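Side-chain contact in heat shock protein STI1 (Saccharomyces cerevisiae, PDB 3UPV), which acts as an adaptor between the chaperones Hsp70 and Hsp90, the part described being its TPR2B domain holding a C-terminal Hsp70 peptide: residues A[63-68]-A[73-78]. Numbering follows the deposited sequence.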
loop_
_atom_site.group_PDB
_atom_site.type_symbol
_atom_site.label_atom_id
_atom_site.label_comp_id
_atom_site.label_asym_id
_atom_site.label_seq_id
_atom_site.Cartn_x
_atom_site.Cartn_y
_atom_site.Cartn_z
ATOM N N LYS A 63 1.028 9.271 1.659
ATOM C CA LYS A 63 2.371 9.661 2.122
ATOM C C LYS A 63 3.471 8.838 1.380
ATOM O O LYS A 63 4.505 9.391 1.023
ATOM C CB LYS A 63 2.445 9.513 3.651
ATOM C CG LYS A 63 3.580 10.291 4.373
ATOM C CD LYS A 63 3.295 11.813 4.483
ATOM C CE LYS A 63 2.417 12.198 5.693
ATOM N NZ LYS A 63 2.334 13.707 6.034
ATOM N N ALA A 64 3.254 7.535 1.187
ATOM C CA ALA A 64 4.182 6.712 0.432
ATOM C C ALA A 64 4.370 7.254 -0.976
ATOM O O ALA A 64 5.495 7.281 -1.491
ATOM C CB ALA A 64 3.686 5.251 0.345
ATOM N N ILE A 65 3.256 7.665 -1.579
ATOM C CA ILE A 65 3.245 8.272 -2.919
ATOM C C ILE A 65 4.088 9.551 -2.936
ATOM O O ILE A 65 4.908 9.757 -3.863
ATOM C CB ILE A 65 1.791 8.465 -3.469
ATOM C CG1 ILE A 65 1.219 7.056 -3.828
ATOM C CG2 ILE A 65 1.789 9.487 -4.710
ATOM C CD1 ILE A 65 -0.308 6.967 -4.023
ATOM N N GLU A 66 3.987 10.350 -1.872
ATOM C CA GLU A 66 4.850 11.549 -1.806
ATOM C C GLU A 66 6.337 11.210 -1.695
ATOM O O GLU A 66 7.174 11.914 -2.246
ATOM C CB GLU A 66 4.505 12.451 -0.638
ATOM C CG GLU A 66 3.072 12.949 -0.459
ATOM C CD GLU A 66 2.935 13.777 0.831
ATOM O OE1 GLU A 66 3.986 14.161 1.395
ATOM O OE2 GLU A 66 1.801 14.056 1.303
ATOM N N LYS A 67 6.665 10.158 -0.957
ATOM C CA LYS A 67 8.066 9.831 -0.707
ATOM C C LYS A 67 8.711 9.158 -1.926
ATOM O O LYS A 67 9.869 9.409 -2.214
ATOM C CB LYS A 67 8.197 8.913 0.551
ATOM C CG LYS A 67 7.763 9.510 1.871
ATOM C CD LYS A 67 8.364 10.827 2.171
ATOM C CE LYS A 67 7.740 11.356 3.437
ATOM N NZ LYS A 67 8.227 12.713 3.773
ATOM N N ASP A 68 7.981 8.273 -2.609
ATOM C CA ASP A 68 8.495 7.568 -3.819
ATOM C C ASP A 68 7.420 7.481 -4.896
ATOM O O ASP A 68 6.580 6.574 -4.883
ATOM C CB ASP A 68 9.009 6.157 -3.487
ATOM C CG ASP A 68 9.654 5.461 -4.712
ATOM O OD1 ASP A 68 10.008 4.266 -4.576
ATOM O OD2 ASP A 68 9.795 6.094 -5.799
ATOM N N ARG A 73 3.291 -0.165 -5.772
ATOM C CA ARG A 73 2.473 -0.888 -4.772
ATOM C C ARG A 73 1.613 0.063 -3.993
ATOM O O ARG A 73 0.486 -0.252 -3.636
ATOM C CB ARG A 73 3.360 -1.645 -3.809
ATOM C CG ARG A 73 2.508 -2.485 -2.847
ATOM C CD ARG A 73 2.859 -3.969 -3.116
ATOM N NE ARG A 73 4.109 -4.364 -2.504
ATOM C CZ ARG A 73 4.790 -5.500 -2.769
ATOM N NH1 ARG A 73 4.371 -6.356 -3.685
ATOM N NH2 ARG A 73 5.915 -5.776 -2.113
ATOM N N ALA A 74 2.151 1.249 -3.709
ATOM C CA ALA A 74 1.394 2.253 -2.929
ATOM C C ALA A 74 0.125 2.666 -3.679
ATOM O O ALA A 74 -0.922 2.863 -3.084
ATOM C CB ALA A 74 2.240 3.401 -2.659
ATOM N N TYR A 75 0.242 2.796 -4.987
ATOM C CA TYR A 75 -0.929 3.156 -5.790
ATOM C C TYR A 75 -1.963 2.036 -5.792
ATOM O O TYR A 75 -3.207 2.320 -5.577
ATOM C CB TYR A 75 -0.561 3.494 -7.218
ATOM C CG TYR A 75 0.399 4.645 -7.444
ATOM C CD1 TYR A 75 -0.053 5.967 -7.585
ATOM C CD2 TYR A 75 1.773 4.417 -7.549
ATOM C CE1 TYR A 75 0.867 7.015 -7.817
ATOM C CE2 TYR A 75 2.671 5.463 -7.713
ATOM C CZ TYR A 75 2.230 6.735 -7.894
ATOM O OH TYR A 75 3.189 7.711 -8.160
ATOM N N ILE A 76 -1.492 0.787 -5.949
ATOM C CA ILE A 76 -2.413 -0.309 -5.983
ATOM C C ILE A 76 -3.098 -0.469 -4.612
ATOM O O ILE A 76 -4.348 -0.581 -4.474
ATOM C CB ILE A 76 -1.760 -1.605 -6.402
ATOM C CG1 ILE A 76 -1.268 -1.461 -7.833
ATOM C CG2 ILE A 76 -2.797 -2.759 -6.232
ATOM C CD1 ILE A 76 -0.371 -2.578 -8.279
ATOM N N ARG A 77 -2.283 -0.348 -3.560
ATOM C CA ARG A 77 -2.845 -0.393 -2.205
ATOM C C ARG A 77 -3.901 0.667 -1.935
ATOM O O ARG A 77 -4.963 0.421 -1.301
ATOM C CB ARG A 77 -1.694 -0.249 -1.232
ATOM C CG ARG A 77 -2.074 -0.841 0.015
ATOM C CD ARG A 77 -0.990 -0.827 1.109
ATOM N NE ARG A 77 0.282 -1.494 0.776
ATOM C CZ ARG A 77 0.425 -2.821 0.757
ATOM N NH1 ARG A 77 1.613 -3.407 0.485
ATOM N NH2 ARG A 77 -0.638 -3.565 1.036
ATOM N N LYS A 78 -3.578 1.904 -2.279
ATOM C CA LYS A 78 -4.541 2.985 -2.116
ATOM C C LYS A 78 -5.876 2.732 -2.838
ATOM O O LYS A 78 -6.937 2.991 -2.265
ATOM C CB LYS A 78 -3.941 4.234 -2.708
ATOM C CG LYS A 78 -4.848 5.460 -2.627
ATOM C CD LYS A 78 -4.095 6.672 -3.216
ATOM C CE LYS A 78 -5.030 7.844 -3.428
ATOM N NZ LYS A 78 -4.324 9.087 -3.926
#
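The contact joins two consecutive tetratricopeptide repeats: residues 63-68, in TPR 8 at the end of helix 54-67, pack against residues 73-78, in TPR 9 on helix 72-84. The two segments run nearly antiparallel, at 160°, with their axes 9.3 Å apart. Two alanines face each other here, consistent with the close approach of the helices. CB of Ala-64 meets CB of Ala-74 at 3.8 Å, and their CA atoms are the nearest pair across the segments. Ile-65 provides most of the remaining contact. Its CG1 touches CB of Ala-74 at 4.0 Å and also lies over one face of the Tyr-75 ring, 4.1 Å from the centroid, in a CH-pi contact. CG1 lies anti to the carbonyl carbon and beside the backbone N (chi1 -72°), which sets it over the ring. CD1 reaches out over the rim of the same ring, 3.7 Å from CD1 of Tyr-75. It also meets CD of Lys-78 at 3.9 Å; the extended lysine chain crosses the isoleucine at about a right angle. An alanine in place of Ile-65 would probably leave this ring face and CD of the lysine without their apolar partner and open a gap between the repeats. The tyrosine hydroxyl hydrogen-bonds to the carbonyl O of Pro-69, in the connecting loop, so the ring is held at both its face and its end. The joint is essentially apolar and probably rests on shape and close packing, while Arg-73 and Arg-77 of the second helix bind the peptide, Arg-73 by a salt bridge to an acidic side chain, Arg-77 by hydrogen bonds to its backbone.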